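Local coordinates for NAD-dependent epimerase/dehydratase (Methylobacillus flagellatus KT, PDB 3GPI), which is of unknown function but probably binds a nicotinamide adenine dinucleotide cofactor in its Rossmann fold and may act as an epimerase, dehydratase or dehydrogenase, at residues A[44-49]-A[57-62]; A[4-9]-A[20-25]. All coordinates share one frame; numbering follows the deposited sequence.

Contact 1 (A[44-49]-A[57-62])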
loop_
_atom_site.group_PDB
_atom_site.type_symbol
_atom_site.label_atom_id
_atom_site.label_comp_id
_atom_site.label_asym_id
_atom_site.label_seq_id
_atom_site.Cartn_x
_atom_site.Cartn_y
_atom_site.Cartn_z
ATOM N N GLN A 44 -1.801 -8.496 -18.385
ATOM C CA GLN A 44 -0.602 -8.564 -19.191
ATOM C C GLN A 44 0.607 -8.468 -18.291
ATOM O O GLN A 44 0.781 -7.443 -17.635
ATOM C CB GLN A 44 -0.628 -7.364 -20.142
ATOM C CG GLN A 44 0.530 -7.262 -21.015
ATOM C CD GLN A 44 0.230 -7.881 -22.360
ATOM O OE1 GLN A 44 -0.813 -8.523 -22.533
ATOM N NE2 GLN A 44 1.135 -7.706 -23.305
ATOM N N THR A 45 1.410 -9.524 -18.186
ATOM C CA THR A 45 2.618 -9.476 -17.379
ATOM C C THR A 45 3.760 -10.218 -18.062
ATOM O O THR A 45 3.505 -11.020 -18.955
ATOM C CB THR A 45 2.461 -10.108 -15.944
ATOM O OG1 THR A 45 2.276 -11.525 -16.075
ATOM C CG2 THR A 45 1.268 -9.542 -15.176
ATOM N N LEU A 46 4.975 -9.943 -17.592
ATOM C CA LEU A 46 6.162 -10.760 -17.855
ATOM C C LEU A 46 6.738 -11.238 -16.535
ATOM O O LEU A 46 6.482 -10.670 -15.472
ATOM C CB LEU A 46 7.218 -9.974 -18.665
ATOM C CG LEU A 46 7.845 -8.765 -17.964
ATOM C CD1 LEU A 46 9.282 -9.039 -17.603
ATOM C CD2 LEU A 46 7.774 -7.538 -18.890
ATOM N N ILE A 47 7.510 -12.318 -16.604
ATOM C CA ILE A 47 8.210 -12.858 -15.472
ATOM C C ILE A 47 9.613 -12.290 -15.423
ATOM O O ILE A 47 10.353 -12.322 -16.422
ATOM C CB ILE A 47 8.224 -14.441 -15.532
ATOM C CG1 ILE A 47 6.801 -15.001 -15.408
ATOM C CG2 ILE A 47 9.155 -15.009 -14.456
ATOM C CD1 ILE A 47 6.627 -16.463 -15.939
ATOM N N ALA A 48 9.988 -11.762 -14.275
ATOM C CA ALA A 48 11.349 -11.349 -14.040
ATOM C C ALA A 48 11.646 -11.307 -12.555
ATOM O O ALA A 48 10.739 -11.461 -11.727
ATOM C CB ALA A 48 11.617 -9.988 -14.689
ATOM N N ASP A 49 12.915 -11.102 -12.217
ATOM C CA ASP A 49 13.367 -11.075 -10.836
ATOM C C ASP A 49 14.115 -9.798 -10.660
ATOM O O ASP A 49 15.218 -9.640 -11.195
ATOM C CB ASP A 49 14.300 -12.262 -10.542
ATOM C CG ASP A 49 14.776 -12.300 -9.083
ATOM O OD1 ASP A 49 14.698 -11.297 -8.346
ATOM O OD2 ASP A 49 15.257 -13.368 -8.667
ATOM N N ALA A 57 16.401 -7.292 -18.824
ATOM C CA ALA A 57 16.869 -6.662 -20.047
ATOM C C ALA A 57 15.754 -6.375 -21.037
ATOM O O ALA A 57 15.988 -5.645 -21.976
ATOM C CB ALA A 57 17.946 -7.516 -20.707
ATOM N N SER A 58 14.565 -6.948 -20.852
ATOM C CA SER A 58 13.463 -6.766 -21.815
ATOM C C SER A 58 12.569 -5.583 -21.441
ATOM O O SER A 58 11.816 -5.069 -22.281
ATOM C CB SER A 58 12.594 -8.028 -21.872
ATOM O OG SER A 58 11.720 -8.096 -20.762
ATOM N N ILE A 59 12.592 -5.171 -20.186
ATOM C CA ILE A 59 11.552 -4.226 -19.733
ATOM C C ILE A 59 11.633 -2.849 -20.401
ATOM O O ILE A 59 10.602 -2.182 -20.555
ATOM C CB ILE A 59 11.427 -4.082 -18.182
ATOM C CG1 ILE A 59 12.633 -3.385 -17.531
ATOM C CG2 ILE A 59 11.135 -5.445 -17.536
ATOM C CD1 ILE A 59 12.415 -3.147 -16.030
ATOM N N VAL A 60 12.818 -2.396 -20.797
ATOM C CA VAL A 60 12.914 -1.099 -21.457
ATOM C C VAL A 60 12.149 -1.084 -22.768
ATOM O O VAL A 60 11.725 0.001 -23.223
ATOM C CB VAL A 60 14.381 -0.679 -21.645
ATOM C CG1 VAL A 60 15.034 -1.405 -22.832
ATOM C CG2 VAL A 60 14.514 0.829 -21.786
ATOM N N HIS A 61 11.927 -2.255 -23.366
ATOM C CA HIS A 61 11.127 -2.273 -24.604
ATOM C C HIS A 61 9.668 -1.906 -24.378
ATOM O O HIS A 61 8.949 -1.542 -25.328
ATOM C CB HIS A 61 11.217 -3.605 -25.294
ATOM C CG HIS A 61 12.502 -3.828 -26.011
ATOM N ND1 HIS A 61 13.003 -5.091 -26.219
ATOM C CD2 HIS A 61 13.398 -2.963 -26.550
ATOM C CE1 HIS A 61 14.155 -4.997 -26.868
ATOM N NE2 HIS A 61 14.415 -3.714 -27.080
ATOM N N LEU A 62 9.209 -1.995 -23.140
ATOM C CA LEU A 62 7.858 -1.549 -22.821
ATOM C C LEU A 62 7.711 -0.036 -22.878
ATOM O O LEU A 62 6.602 0.494 -22.946
ATOM C CB LEU A 62 7.457 -2.016 -21.416
ATOM C CG LEU A 62 7.382 -3.528 -21.230
ATOM C CD1 LEU A 62 7.281 -3.839 -19.723
ATOM C CD2 LEU A 62 6.204 -4.080 -22.003
#
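Leu46 on strand 45-47 meets Ile59 and Leu62 in the loop that follows, and apolar packing makes up most of the contact. The two methyls of Leu46 divide the work. Leu46 CD1 lies 4.0 Å from Ile59 CG2, where the two side chains cross at about a right angle. Leu46 CD2 approaches Leu62 CD1 tip to tip at 3.8 Å. CG of Leu46 stands between its backbone N and carbonyl carbon (chi1 65°), an uncommon setting for leucine that sets both methyls against the loop. Ile59 CG2 also comes within 4.2 Å of Leu46 CD2, placing it near both branches of the leucine fork. The polar share is slight: Ser58 OG borders Leu46 CD1 at 4.1 Å by packing alone. Backbone bonds shape the loop itself, from His61 N to Ser58 O and from Leu62 N to Ile59 O (2.9 Å), a pair of tight turns that bring Ile59 and Leu62 to the same leucine. Strand 45-47 pairs in parallel with strand 29-33, and Leu62 also touches Thr30 there. The arrangement belongs to a Rossmann fold, with the connection from strand 45-47 to strand 66-69 packing over one face of the sheet's parallel part.

Contact 2 (A[4-9]-A[20-25])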
loop_
_atom_site.group_PDB
_atom_site.type_symbol
_atom_site.label_atom_id
_atom_site.label_comp_id
_atom_site.label_asym_id
_atom_site.label_seq_id
_atom_site.Cartn_x
_atom_site.Cartn_y
_atom_site.Cartn_z
ATOM N N SER A 4 -0.682 7.677 -20.502
ATOM C CA SER A 4 0.650 7.149 -20.183
ATOM C C SER A 4 0.662 5.605 -20.195
ATOM O O SER A 4 -0.296 4.955 -19.760
ATOM C CB SER A 4 1.097 7.675 -18.823
ATOM O OG SER A 4 0.054 7.414 -17.885
ATOM N N LYS A 5 1.764 5.042 -20.694
ATOM C CA LYS A 5 2.035 3.596 -20.604
ATOM C C LYS A 5 2.624 3.346 -19.221
ATOM O O LYS A 5 3.491 4.118 -18.761
ATOM C CB LYS A 5 3.034 3.173 -21.668
ATOM C CG LYS A 5 2.484 3.362 -23.081
ATOM C CD LYS A 5 3.490 2.769 -24.053
ATOM C CE LYS A 5 3.098 3.018 -25.482
ATOM N NZ LYS A 5 3.536 4.364 -25.919
ATOM N N ILE A 6 2.153 2.289 -18.551
ATOM C CA ILE A 6 2.462 2.053 -17.144
ATOM C C ILE A 6 3.100 0.699 -16.986
ATOM O O ILE A 6 2.595 -0.282 -17.522
ATOM C CB ILE A 6 1.172 2.013 -16.292
ATOM C CG1 ILE A 6 0.177 3.123 -16.645
ATOM C CG2 ILE A 6 1.507 2.028 -14.808
ATOM C CD1 ILE A 6 0.629 4.500 -16.294
ATOM N N LEU A 7 4.218 0.656 -16.263
ATOM C CA LEU A 7 4.798 -0.616 -15.804
ATOM C C LEU A 7 4.576 -0.717 -14.311
ATOM O O LEU A 7 4.930 0.206 -13.583
ATOM C CB LEU A 7 6.284 -0.653 -16.115
ATOM C CG LEU A 7 7.055 -1.838 -15.534
ATOM C CD1 LEU A 7 6.512 -3.176 -15.970
ATOM C CD2 LEU A 7 8.517 -1.669 -15.934
ATOM N N ILE A 8 3.934 -1.808 -13.884
ATOM C CA ILE A 8 3.734 -2.065 -12.451
ATOM C C ILE A 8 4.681 -3.198 -12.053
ATOM O O ILE A 8 4.512 -4.329 -12.541
ATOM C CB ILE A 8 2.284 -2.477 -12.172
ATOM C CG1 ILE A 8 1.312 -1.338 -12.571
ATOM C CG2 ILE A 8 2.122 -2.851 -10.678
ATOM C CD1 ILE A 8 -0.160 -1.721 -12.555
ATOM N N ALA A 9 5.677 -2.902 -11.235
ATOM C CA ALA A 9 6.595 -3.934 -10.771
ATOM C C ALA A 9 6.063 -4.463 -9.462
ATOM O O ALA A 9 6.014 -3.739 -8.474
ATOM C CB ALA A 9 7.966 -3.395 -10.585
ATOM N N ARG A 20 -6.111 -3.245 -13.028
ATOM C CA ARG A 20 -7.488 -3.345 -13.500
ATOM C C ARG A 20 -8.086 -1.970 -13.723
ATOM O O ARG A 20 -8.710 -1.689 -14.751
ATOM C CB ARG A 20 -8.311 -4.162 -12.490
ATOM C CG ARG A 20 -9.750 -4.449 -12.908
ATOM C CD ARG A 20 -10.608 -5.060 -11.757
ATOM N NE ARG A 20 -10.858 -4.081 -10.684
ATOM C CZ ARG A 20 -11.813 -3.153 -10.711
ATOM N NH1 ARG A 20 -12.622 -3.063 -11.768
ATOM N NH2 ARG A 20 -11.975 -2.312 -9.699
ATOM N N ARG A 21 -7.855 -1.068 -12.766
ATOM C CA ARG A 21 -8.389 0.288 -12.852
ATOM C C ARG A 21 -7.753 1.073 -13.992
ATOM O O ARG A 21 -8.467 1.711 -14.782
ATOM C CB ARG A 21 -8.217 0.998 -11.502
ATOM C CG ARG A 21 -9.135 0.412 -10.425
ATOM C CD ARG A 21 -8.843 0.938 -8.996
ATOM N NE ARG A 21 -9.813 0.339 -8.074
ATOM C CZ ARG A 21 -11.015 0.832 -7.796
ATOM N NH1 ARG A 21 -11.398 2.038 -8.235
ATOM N NH2 ARG A 21 -11.794 0.136 -6.992
ATOM N N LEU A 22 -6.432 0.997 -14.125
ATOM C CA LEU A 22 -5.729 1.754 -15.153
ATOM C C LEU A 22 -6.097 1.244 -16.535
ATOM O O LEU A 22 -6.220 2.048 -17.455
ATOM C CB LEU A 22 -4.218 1.656 -14.950
ATOM C CG LEU A 22 -3.702 2.390 -13.733
ATOM C CD1 LEU A 22 -2.255 2.043 -13.576
ATOM C CD2 LEU A 22 -3.923 3.924 -13.848
ATOM N N THR A 23 -6.247 -0.069 -16.693
ATOM C CA THR A 23 -6.659 -0.612 -17.994
ATOM C C THR A 23 -8.062 -0.146 -18.343
ATOM O O THR A 23 -8.307 0.237 -19.512
ATOM C CB THR A 23 -6.547 -2.142 -17.966
ATOM O OG1 THR A 23 -5.170 -2.515 -17.816
ATOM C CG2 THR A 23 -7.106 -2.752 -19.251
ATOM N N ALA A 24 -8.962 -0.124 -17.348
ATOM C CA ALA A 24 -10.320 0.365 -17.602
ATOM C C ALA A 24 -10.347 1.820 -18.034
ATOM O O ALA A 24 -11.246 2.235 -18.789
ATOM C CB ALA A 24 -11.200 0.148 -16.394
ATOM N N GLN A 25 -9.385 2.603 -17.571
ATOM C CA GLN A 25 -9.292 4.004 -17.939
ATOM C C GLN A 25 -8.580 4.226 -19.278
ATOM O O GLN A 25 -8.519 5.364 -19.764
ATOM C CB GLN A 25 -8.552 4.755 -16.870
ATOM C CG GLN A 25 -9.276 4.820 -15.572
ATOM C CD GLN A 25 -8.473 5.543 -14.551
ATOM O OE1 GLN A 25 -7.326 5.187 -14.281
ATOM N NE2 GLN A 25 -9.049 6.583 -13.988
#
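Ile6 and Ile8 of strand 6-9 meet Leu22 of helix 13-24 without any flat group between them; the guanidinium of Arg20 takes no part in the contact and has Arg21 NH2 at its edge, in its plane. Glu17 OE2 makes salt bridges with both Arg20 NH2 and Arg21 NE. The contact itself is entirely aliphatic. One methyl, Leu22 CD1, does the touching for the helix. Leu22 CD1 sits 4.0 Å from Ile6 CG2 and nearly as close to Ile6 CG1, and so rests against both branches of that side chain, which crosses the leucine at about a right angle. A looser approach follows at Ile8, whose CD1 is 4.4 Å from the same Leu22 CD1. Leu22 carries its CG beside the backbone N, and from there CD1 runs on extended (chi2 172°), which takes the methyl to the strand. The spacing of Ile6 and Ile8, two residues apart, turns both toward the helix, and Leu22 CD1 serves the two together. Val29 of strand 29-33 touches both Ile8 and Leu22, while Ala195 of helix 187-201 packs on Leu22. All three residues of the contact are buried. Strand 6-9, helix 13-24 and strand 29-33 form the first beta-alpha-beta unit of the Rossmann fold, and Ile8 borders the glycine-rich turn expected to receive the dinucleotide. With only saturated carbon across the interface, strand and helix are held by dispersion and the exclusion of water, while the guanidinium groups of Arg20 and Arg21 are paired with Glu17 and take no part.

Contact 2 comes first along the chain and closes before contact 1 opens; their centres lie about 15 Å apart. Both lie on the same mixed sheet, in its parallel part, where strand 29-33 lies between strand 6-9 and strand 45-47. They occupy opposite faces of it: helix 13-24 covers one, where Ile6 and Ile8 project, and segment 57-62 packs on part of the other, where Leu7 projects. The contacts meet chiefly at Leu7, whose CD1 is 3.9 Å from Leu62 CD1 and whose CD2 is 4.2 Å from Ile59 CD1. Strand 6-9 is thus sandwiched between the two layers, as in a Rossmann fold, consistent with a dinucleotide-binding domain.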